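Local structure of geranyltranstransferase (Legionella pneumophila subsp. pneumophila, 3LOM) at residues 228-233 with 299-304; 27-32 with 41-46; 145-150 with 197-202. The protein probably makes farnesyl diphosphate, and perhaps geranylgeranyl diphosphate, as a magnesium-dependent prenyl transferase of the FPP/GGPP synthase family. All coordinates share one frame; numbering follows the deposited sequence.

Contact 1 of 3, residues 228-233 with 299-304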
loop_
_atom_site.group_PDB
_atom_site.type_symbol
_atom_site.label_atom_id
_atom_site.label_comp_id
_atom_site.label_asym_id
_atom_site.label_seq_id
_atom_site.Cartn_x
_atom_site.Cartn_y
_atom_site.Cartn_z
ATOM N N MET A 228 16.105 -14.107 -16.505
ATOM C CA MET A 228 16.807 -14.753 -17.615
ATOM C C MET A 228 16.258 -16.167 -17.817
ATOM O O MET A 228 15.926 -16.553 -18.938
ATOM C CB MET A 228 18.320 -14.799 -17.363
ATOM C CG MET A 228 19.059 -13.497 -17.616
ATOM S SD MET A 228 20.814 -13.597 -17.199
ATOM C CE MET A 228 21.303 -11.916 -17.544
ATOM N N GLN A 229 16.147 -16.913 -16.716
ATOM C CA GLN A 229 15.592 -18.269 -16.725
ATOM C C GLN A 229 14.161 -18.319 -17.247
ATOM O O GLN A 229 13.840 -19.171 -18.073
ATOM C CB GLN A 229 15.674 -18.907 -15.335
ATOM C CG GLN A 229 17.062 -19.438 -14.988
ATOM C CD GLN A 229 17.142 -20.012 -13.587
ATOM O OE1 GLN A 229 16.810 -19.346 -12.608
ATOM N NE2 GLN A 229 17.596 -21.251 -13.487
ATOM N N ASP A 230 13.324 -17.393 -16.777
ATOM C CA ASP A 230 11.920 -17.304 -17.196
ATOM C C ASP A 230 11.771 -17.077 -18.696
ATOM O O ASP A 230 10.947 -17.723 -19.336
ATOM C CB ASP A 230 11.177 -16.220 -16.406
ATOM C CG ASP A 230 10.972 -16.599 -14.945
ATOM O OD1 ASP A 230 10.554 -15.727 -14.151
ATOM O OD2 ASP A 230 11.237 -17.767 -14.588
ATOM N N ASP A 231 12.590 -16.183 -19.249
ATOM C CA ASP A 231 12.615 -15.928 -20.694
ATOM C C ASP A 231 13.180 -17.115 -21.477
ATOM O O ASP A 231 12.721 -17.411 -22.584
ATOM C CB ASP A 231 13.405 -14.653 -21.004
ATOM C CG ASP A 231 12.728 -13.394 -20.469
ATOM O OD1 ASP A 231 11.582 -13.475 -19.971
ATOM O OD2 ASP A 231 13.344 -12.312 -20.557
ATOM N N TYR A 232 14.162 -17.795 -20.882
ATOM C CA TYR A 232 14.770 -18.995 -21.455
ATOM C C TYR A 232 13.789 -20.163 -21.494
ATOM O O TYR A 232 13.751 -20.911 -22.471
ATOM C CB TYR A 232 16.024 -19.389 -20.660
ATOM C CG TYR A 232 16.725 -20.645 -21.143
ATOM C CD1 TYR A 232 17.447 -20.653 -22.337
ATOM C CD2 TYR A 232 16.683 -21.822 -20.392
ATOM C CE1 TYR A 232 18.094 -21.805 -22.779
ATOM C CE2 TYR A 232 17.327 -22.976 -20.824
ATOM C CZ TYR A 232 18.031 -22.961 -22.015
ATOM O OH TYR A 232 18.670 -24.102 -22.440
ATOM N N LEU A 233 13.009 -20.304 -20.425
ATOM C CA LEU A 233 12.049 -21.397 -20.281
ATOM C C LEU A 233 10.916 -21.309 -21.303
ATOM O O LEU A 233 10.872 -22.115 -22.232
ATOM C CB LEU A 233 11.501 -21.461 -18.847
ATOM C CG LEU A 233 12.112 -22.408 -17.799
ATOM C CD1 LEU A 233 13.632 -22.563 -17.888
ATOM C CD2 LEU A 233 11.699 -21.972 -16.395
ATOM N N GLN A 299 19.177 -23.047 -10.015
ATOM C CA GLN A 299 19.939 -23.127 -11.260
ATOM C C GLN A 299 19.509 -24.307 -12.135
ATOM O O GLN A 299 19.407 -24.172 -13.359
ATOM C CB GLN A 299 21.446 -23.181 -10.967
ATOM C CG GLN A 299 22.334 -23.244 -12.211
ATOM C CD GLN A 299 23.799 -22.950 -11.931
ATOM O OE1 GLN A 299 24.586 -22.754 -12.858
ATOM N NE2 GLN A 299 24.171 -22.908 -10.654
ATOM N N ASN A 300 19.230 -25.446 -11.503
ATOM C CA ASN A 300 18.975 -26.699 -12.225
ATOM C C ASN A 300 17.595 -26.860 -12.896
ATOM O O ASN A 300 17.381 -27.830 -13.630
ATOM C CB ASN A 300 19.307 -27.918 -11.347
ATOM C CG ASN A 300 20.811 -28.100 -11.127
ATOM O OD1 ASN A 300 21.607 -27.177 -11.330
ATOM N ND2 ASN A 300 21.200 -29.295 -10.695
ATOM N N ARG A 301 16.674 -25.921 -12.662
ATOM C CA ARG A 301 15.406 -25.894 -13.420
ATOM C C ARG A 301 15.579 -25.266 -14.811
ATOM O O ARG A 301 14.619 -25.151 -15.575
ATOM C CB ARG A 301 14.248 -25.246 -12.634
ATOM C CG ARG A 301 14.608 -24.044 -11.774
ATOM C CD ARG A 301 13.370 -23.396 -11.162
ATOM N NE ARG A 301 12.810 -22.356 -12.027
ATOM C CZ ARG A 301 13.041 -21.051 -11.891
ATOM N NH1 ARG A 301 13.822 -20.600 -10.913
ATOM N NH2 ARG A 301 12.487 -20.189 -12.736
ATOM N N SER A 302 16.815 -24.870 -15.115
ATOM C CA SER A 302 17.238 -24.472 -16.454
ATOM C C SER A 302 18.104 -25.571 -17.087
ATOM O O SER A 302 18.164 -25.694 -18.313
ATOM C CB SER A 302 18.017 -23.155 -16.388
ATOM O OG SER A 302 18.479 -22.758 -17.668
ATOM N N ASN A 303 18.762 -26.362 -16.239
ATOM C CA ASN A 303 19.648 -27.451 -16.673
ATOM C C ASN A 303 18.933 -28.732 -17.101
ATOM O O ASN A 303 19.502 -29.536 -17.845
ATOM C CB ASN A 303 20.670 -27.789 -15.576
ATOM C CG ASN A 303 21.934 -26.945 -15.663
ATOM O OD1 ASN A 303 22.324 -26.488 -16.738
ATOM N ND2 ASN A 303 22.590 -26.749 -14.522
ATOM N N LEU A 304 17.696 -28.914 -16.634
ATOM C CA LEU A 304 16.906 -30.131 -16.899
ATOM C C LEU A 304 16.501 -30.311 -18.367
ATOM O O LEU A 304 16.070 -31.397 -18.772
ATOM C CB LEU A 304 15.669 -30.194 -15.988
ATOM C CG LEU A 304 15.829 -30.770 -14.574
ATOM C CD1 LEU A 304 14.642 -30.379 -13.703
ATOM C CD2 LEU A 304 16.010 -32.290 -14.592
#
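With chi1 at 38°, Arg301 sets its CG between the backbone N and the carbonyl carbon, and a bend at chi3 turns NE out of the line of the chain; the guanidinium beyond it meets Asp230 and Gln229 of helix 209-236. Extended beyond CG, Gln229 reaches across to segment 299-304 with its amide. The salt bridge joins Asp230 OD2 to Arg301 NH2 at 3.3 Å; OD2 comes in at the rim of the guanidinium, close to level with it, although carboxylate and guanidinium are turned 53° apart. Gln229 crosses Arg301 at about a right angle, its CD 4.2 Å above one guanidinium face and offset toward the rim. The amide is held from outside the contact: OE1 bonds to Tyr274 OH and NE2 to Leu298 O. Ser302 touches both Gln229 and Tyr232, its CB 3.5 Å from Gln229 NE2 and its OG 3.4 Å from Tyr232 CE2. Leu233 CD1 packs 3.6 Å from Arg301 O. Asp230 and Asp231 begin the second aspartate-rich DDxxD motif, which in this family binds diphosphate through magnesium. The two helix segments run nearly parallel, at 19°, and helix 263-279 packs on both through Met228 and Gln299.

Contact 2 of 3, residues 27-32 with 41-46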
loop_
_atom_site.group_PDB
_atom_site.type_symbol
_atom_site.label_atom_id
_atom_site.label_comp_id
_atom_site.label_asym_id
_atom_site.label_seq_id
_atom_site.Cartn_x
_atom_site.Cartn_y
_atom_site.Cartn_z
ATOM N N LEU A 27 -1.649 -15.168 11.560
ATOM C CA LEU A 27 -1.722 -13.736 11.287
ATOM C C LEU A 27 -3.077 -13.303 10.715
ATOM O O LEU A 27 -3.706 -12.385 11.245
ATOM C CB LEU A 27 -0.584 -13.354 10.338
ATOM C CG LEU A 27 -0.304 -11.919 9.907
ATOM C CD1 LEU A 27 -0.247 -10.978 11.098
ATOM C CD2 LEU A 27 1.013 -11.918 9.149
ATOM N N LEU A 28 -3.521 -13.982 9.657
ATOM C CA LEU A 28 -4.819 -13.696 9.026
ATOM C C LEU A 28 -6.011 -13.885 9.965
ATOM O O LEU A 28 -6.945 -13.078 9.960
ATOM C CB LEU A 28 -5.008 -14.520 7.743
ATOM C CG LEU A 28 -4.257 -14.051 6.493
ATOM C CD1 LEU A 28 -4.361 -15.080 5.388
ATOM C CD2 LEU A 28 -4.758 -12.686 6.008
ATOM N N ASN A 29 -5.953 -14.927 10.797
ATOM C CA ASN A 29 -7.048 -15.258 11.718
ATOM C C ASN A 29 -7.143 -14.305 12.922
ATOM O O ASN A 29 -8.074 -14.409 13.720
ATOM C CB ASN A 29 -6.964 -16.726 12.195
ATOM C CG ASN A 29 -7.110 -17.763 11.049
ATOM O OD1 ASN A 29 -6.903 -18.955 11.276
ATOM N ND2 ASN A 29 -7.455 -17.318 9.837
ATOM N N GLU A 30 -6.190 -13.378 13.039
ATOM C CA GLU A 30 -6.172 -12.398 14.133
ATOM C C GLU A 30 -6.698 -11.017 13.749
ATOM O O GLU A 30 -7.248 -10.318 14.600
ATOM C CB GLU A 30 -4.768 -12.266 14.730
ATOM C CG GLU A 30 -4.362 -13.436 15.608
ATOM C CD GLU A 30 -2.907 -13.379 16.026
ATOM O OE1 GLU A 30 -2.493 -12.347 16.599
ATOM O OE2 GLU A 30 -2.182 -14.370 15.785
ATOM N N ILE A 31 -6.520 -10.623 12.486
ATOM C CA ILE A 31 -7.002 -9.323 11.988
ATOM C C ILE A 31 -8.523 -9.304 11.874
ATOM O O ILE A 31 -9.133 -10.290 11.451
ATOM C CB ILE A 31 -6.450 -8.972 10.582
ATOM C CG1 ILE A 31 -5.041 -9.512 10.390
ATOM C CG2 ILE A 31 -6.461 -7.461 10.348
ATOM C CD1 ILE A 31 -4.806 -10.014 9.002
ATOM N N ILE A 32 -9.118 -8.173 12.254
ATOM C CA ILE A 32 -10.538 -7.938 12.054
ATOM C C ILE A 32 -10.769 -7.669 10.568
ATOM O O ILE A 32 -10.298 -6.673 10.030
ATOM C CB ILE A 32 -11.050 -6.722 12.872
ATOM C CG1 ILE A 32 -10.370 -6.625 14.257
ATOM C CG2 ILE A 32 -12.588 -6.720 12.944
ATOM C CD1 ILE A 32 -10.753 -7.703 15.277
ATOM N N ALA A 41 -11.151 -14.130 -0.184
ATOM C CA ALA A 41 -10.231 -13.926 -1.306
ATOM C C ALA A 41 -8.774 -13.803 -0.886
ATOM O O ALA A 41 -7.892 -14.331 -1.564
ATOM C CB ALA A 41 -10.651 -12.759 -2.146
ATOM N N LEU A 42 -8.529 -13.138 0.242
ATOM C CA LEU A 42 -7.208 -13.164 0.892
ATOM C C LEU A 42 -6.645 -14.573 1.029
ATOM O O LEU A 42 -5.517 -14.837 0.623
ATOM C CB LEU A 42 -7.279 -12.537 2.288
ATOM C CG LEU A 42 -7.149 -11.022 2.418
ATOM C CD1 LEU A 42 -7.644 -10.578 3.775
ATOM C CD2 LEU A 42 -5.703 -10.616 2.236
ATOM N N HIS A 43 -7.442 -15.470 1.607
ATOM C CA HIS A 43 -7.034 -16.851 1.830
ATOM C C HIS A 43 -6.870 -17.627 0.532
ATOM O O HIS A 43 -5.988 -18.472 0.429
ATOM C CB HIS A 43 -8.017 -17.553 2.774
ATOM C CG HIS A 43 -7.840 -17.171 4.210
ATOM N ND1 HIS A 43 -8.603 -16.205 4.829
ATOM C CD2 HIS A 43 -6.962 -17.609 5.142
ATOM C CE1 HIS A 43 -8.212 -16.074 6.085
ATOM N NE2 HIS A 43 -7.217 -16.917 6.301
ATOM N N TYR A 44 -7.711 -17.337 -0.458
ATOM C CA TYR A 44 -7.589 -17.969 -1.775
ATOM C C TYR A 44 -6.274 -17.596 -2.462
ATOM O O TYR A 44 -5.584 -18.450 -3.037
ATOM C CB TYR A 44 -8.762 -17.592 -2.680
ATOM C CG TYR A 44 -8.674 -18.223 -4.056
ATOM C CD1 TYR A 44 -9.031 -19.556 -4.251
ATOM C CD2 TYR A 44 -8.220 -17.492 -5.162
ATOM C CE1 TYR A 44 -8.943 -20.149 -5.498
ATOM C CE2 TYR A 44 -8.119 -18.082 -6.423
ATOM C CZ TYR A 44 -8.487 -19.414 -6.578
ATOM O OH TYR A 44 -8.411 -20.019 -7.806
ATOM N N ALA A 45 -5.945 -16.312 -2.402
ATOM C CA ALA A 45 -4.775 -15.788 -3.090
ATOM C C ALA A 45 -3.462 -16.184 -2.413
ATOM O O ALA A 45 -2.512 -16.565 -3.092
ATOM C CB ALA A 45 -4.883 -14.286 -3.219
ATOM N N LEU A 46 -3.428 -16.123 -1.081
ATOM C CA LEU A 46 -2.191 -16.332 -0.315
ATOM C C LEU A 46 -1.678 -17.764 -0.171
ATOM O O LEU A 46 -0.513 -17.961 0.174
ATOM C CB LEU A 46 -2.313 -15.722 1.083
ATOM C CG LEU A 46 -1.862 -14.273 1.273
ATOM C CD1 LEU A 46 -1.916 -13.929 2.743
ATOM C CD2 LEU A 46 -0.453 -14.045 0.723
#
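Leu28 lays CD1 over one face of the His43 ring, 3.4 Å above its plane and offset toward the rim, a CH-pi contact that joins successive helices of the all-helical isoprenoid synthase fold. The two side chains reach toward each other tip to tip. CD1 lies 3.5 Å from His43 NE2, while Leu28 CB is nearly as close to the same nitrogen, at 3.6 Å. The ring is anchored within its own helix through ND1, which bonds to Arg39 O and so limits its rotation. Leu28 also packs on two leucines of helix 36-46: the methyl that covers the imidazole meets Leu46 CD1 at 3.8 Å, and its other methyl, CD2, touches Leu42 CD1 at 4.2 Å. Leu46 continues this packing inward onto Leu81 and Cys84 of helix 69-91, whereas Leu42 rests on Ile157 of the second subunit. On the more exposed side, Asn29 crosses the histidine at about a right angle. Its chi1 of -63° places CG beside the backbone N, and the amide, tilted 39° from the imidazole plane, carries ND2 to 3.6 Å from His43 NE2.

Contact 3 of 3, residues 145-150 with 197-202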
loop_
_atom_site.group_PDB
_atom_site.type_symbol
_atom_site.label_atom_id
_atom_site.label_comp_id
_atom_site.label_asym_id
_atom_site.label_seq_id
_atom_site.Cartn_x
_atom_site.Cartn_y
_atom_site.Cartn_z
ATOM N N VAL A 145 11.188 1.386 11.433
ATOM C CA VAL A 145 11.060 2.415 10.405
ATOM C C VAL A 145 11.933 2.124 9.168
ATOM O O VAL A 145 11.431 2.118 8.040
ATOM C CB VAL A 145 11.342 3.815 11.005
ATOM C CG1 VAL A 145 11.452 4.885 9.924
ATOM C CG2 VAL A 145 10.249 4.179 11.996
ATOM N N ALA A 146 13.212 1.830 9.389
ATOM C CA ALA A 146 14.145 1.566 8.286
ATOM C C ALA A 146 13.829 0.290 7.508
ATOM O O ALA A 146 14.039 0.248 6.297
ATOM C CB ALA A 146 15.600 1.555 8.779
ATOM N N ILE A 147 13.330 -0.734 8.207
ATOM C CA ILE A 147 12.886 -1.995 7.592
ATOM C C ILE A 147 11.691 -1.755 6.656
ATOM O O ILE A 147 11.645 -2.277 5.534
ATOM C CB ILE A 147 12.540 -3.067 8.676
ATOM C CG1 ILE A 147 13.824 -3.678 9.248
ATOM C CG2 ILE A 147 11.633 -4.186 8.121
ATOM C CD1 ILE A 147 13.655 -4.302 10.611
ATOM N N THR A 148 10.749 -0.937 7.118
ATOM C CA THR A 148 9.529 -0.646 6.366
ATOM C C THR A 148 9.842 0.274 5.178
ATOM O O THR A 148 9.216 0.155 4.116
ATOM C CB THR A 148 8.435 -0.050 7.284
ATOM O OG1 THR A 148 8.385 -0.789 8.510
ATOM C CG2 THR A 148 7.061 -0.106 6.618
ATOM N N GLN A 149 10.826 1.157 5.367
ATOM C CA GLN A 149 11.365 2.021 4.307
ATOM C C GLN A 149 11.862 1.212 3.118
ATOM O O GLN A 149 11.517 1.515 1.976
ATOM C CB GLN A 149 12.511 2.879 4.854
ATOM C CG GLN A 149 12.797 4.152 4.066
ATOM C CD GLN A 149 12.150 5.381 4.680
ATOM O OE1 GLN A 149 11.133 5.871 4.186
ATOM N NE2 GLN A 149 12.735 5.884 5.764
ATOM N N VAL A 150 12.652 0.177 3.390
ATOM C CA VAL A 150 13.176 -0.707 2.345
ATOM C C VAL A 150 12.082 -1.304 1.433
ATOM O O VAL A 150 12.210 -1.258 0.207
ATOM C CB VAL A 150 14.052 -1.831 2.948
ATOM C CG1 VAL A 150 14.504 -2.808 1.870
ATOM C CG2 VAL A 150 15.268 -1.244 3.678
ATOM N N PHE A 197 17.140 -9.260 1.358
ATOM C CA PHE A 197 18.443 -9.158 1.979
ATOM C C PHE A 197 18.574 -7.836 2.731
ATOM O O PHE A 197 19.116 -7.799 3.835
ATOM C CB PHE A 197 19.525 -9.339 0.914
ATOM C CG PHE A 197 19.329 -10.570 0.067
ATOM C CD1 PHE A 197 19.844 -11.794 0.470
ATOM C CD2 PHE A 197 18.611 -10.509 -1.126
ATOM C CE1 PHE A 197 19.652 -12.936 -0.303
ATOM C CE2 PHE A 197 18.406 -11.643 -1.898
ATOM C CZ PHE A 197 18.932 -12.859 -1.491
ATOM N N GLU A 198 18.029 -6.767 2.159
ATOM C CA GLU A 198 18.134 -5.434 2.764
ATOM C C GLU A 198 17.301 -5.246 4.034
ATOM O O GLU A 198 17.748 -4.571 4.965
ATOM C CB GLU A 198 17.802 -4.333 1.749
ATOM C CG GLU A 198 18.792 -4.192 0.596
ATOM C CD GLU A 198 20.042 -3.390 0.947
ATOM O OE1 GLU A 198 20.119 -2.800 2.050
ATOM O OE2 GLU A 198 20.952 -3.343 0.095
ATOM N N MET A 199 16.096 -5.823 4.069
ATOM C CA MET A 199 15.262 -5.784 5.284
ATOM C C MET A 199 15.891 -6.617 6.412
ATOM O O MET A 199 15.824 -6.234 7.580
ATOM C CB MET A 199 13.820 -6.231 5.004
ATOM C CG MET A 199 12.922 -5.144 4.406
ATOM S SD MET A 199 11.225 -5.651 4.013
ATOM C CE MET A 199 11.600 -6.831 2.821
ATOM N N VAL A 200 16.512 -7.738 6.037
ATOM C CA VAL A 200 17.267 -8.590 6.957
ATOM C C VAL A 200 18.475 -7.836 7.541
ATOM O O VAL A 200 18.743 -7.922 8.744
ATOM C CB VAL A 200 17.657 -9.946 6.264
ATOM C CG1 VAL A 200 18.922 -10.561 6.847
ATOM C CG2 VAL A 200 16.505 -10.945 6.354
ATOM N N LEU A 201 19.164 -7.066 6.694
ATOM C CA LEU A 201 20.320 -6.257 7.109
ATOM C C LEU A 201 19.961 -5.110 8.050
ATOM O O LEU A 201 20.751 -4.755 8.926
ATOM C CB LEU A 201 21.072 -5.714 5.891
ATOM C CG LEU A 201 21.979 -6.713 5.167
ATOM C CD1 LEU A 201 22.328 -6.201 3.781
ATOM C CD2 LEU A 201 23.245 -7.029 5.976
ATOM N N ALA A 202 18.767 -4.548 7.883
ATOM C CA ALA A 202 18.318 -3.439 8.721
ATOM C C ALA A 202 17.878 -3.880 10.126
ATOM O O ALA A 202 17.510 -3.045 10.956
ATOM C CB ALA A 202 17.215 -2.650 8.019
#
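An antiparallel helix pair in the all-alpha isoprenoid synthase fold brings Ile147 and Val150 of helix 141-155 against Glu198 and Met199 in the last turn of helix 178-201 and Ala202 just after it. The axes of the two segments are 173° apart in direction and approach to 8.8 Å. The backbones are nearest at Ile147 and Met199, with CA atoms 5.0 Å apart, and here a side chain packs directly on main chain: Met199 CG lies 3.3 Å from Ile147 O. The reciprocal contact sets Ile147 CG1 3.6 Å from Met199 O, and the two side chains cross at about a right angle. Chi1 of -77° holds Ile147 CG1 beside its own backbone N; from there CG1 also meets the methyl of Ala202, whose CB is 3.8 Å away. One turn further on, Val150 points toward the partner helix and touches Glu198 and Met199. Its CG1 rests 3.6 Å from Glu198 CB, and its CB is 3.8 Å from Met199 CG. Glu198 meets Val150 through CB; chi2 of -81° turns CD aside, and OE2 forms a salt bridge with NE of Arg216. Behind the pair, Met199 continues onto Ile75 and Leu79 of helix 69-91, and Ile147 onto Leu131 and Leu135 of helix 113-135. Thr148, pointing away from the pair, and Gln149 pack on Leu132 of the second subunit. Close antiparallel packing of largely apolar side chains, one helix also touching the dimer partner, belongs to the helical bundle of the homodimeric prenyl synthases.

Contacts 1 and 2 lie on opposite sides of the chain's centre, about 33 Å apart between centres, and contact 3 is likewise across the centre from contact 1. All three join helices, and none shares a helix with another, but contacts 2 and 3 both rest on helices 69-91 and 113-135. Helix 178-201 of contact 3 is followed in the chain by helix 209-236 of contact 1. Contact 1, partly buried, carries the charged and amide chemistry at the start of an aspartate-rich motif. Contact 2 is a more buried meeting of leucines and an imidazole, with an exposed asparagine at its margin. Contact 3 is partly buried and mainly apolar. Contacts 2 and 3 both touch the second subunit, whereas contact 1 does not.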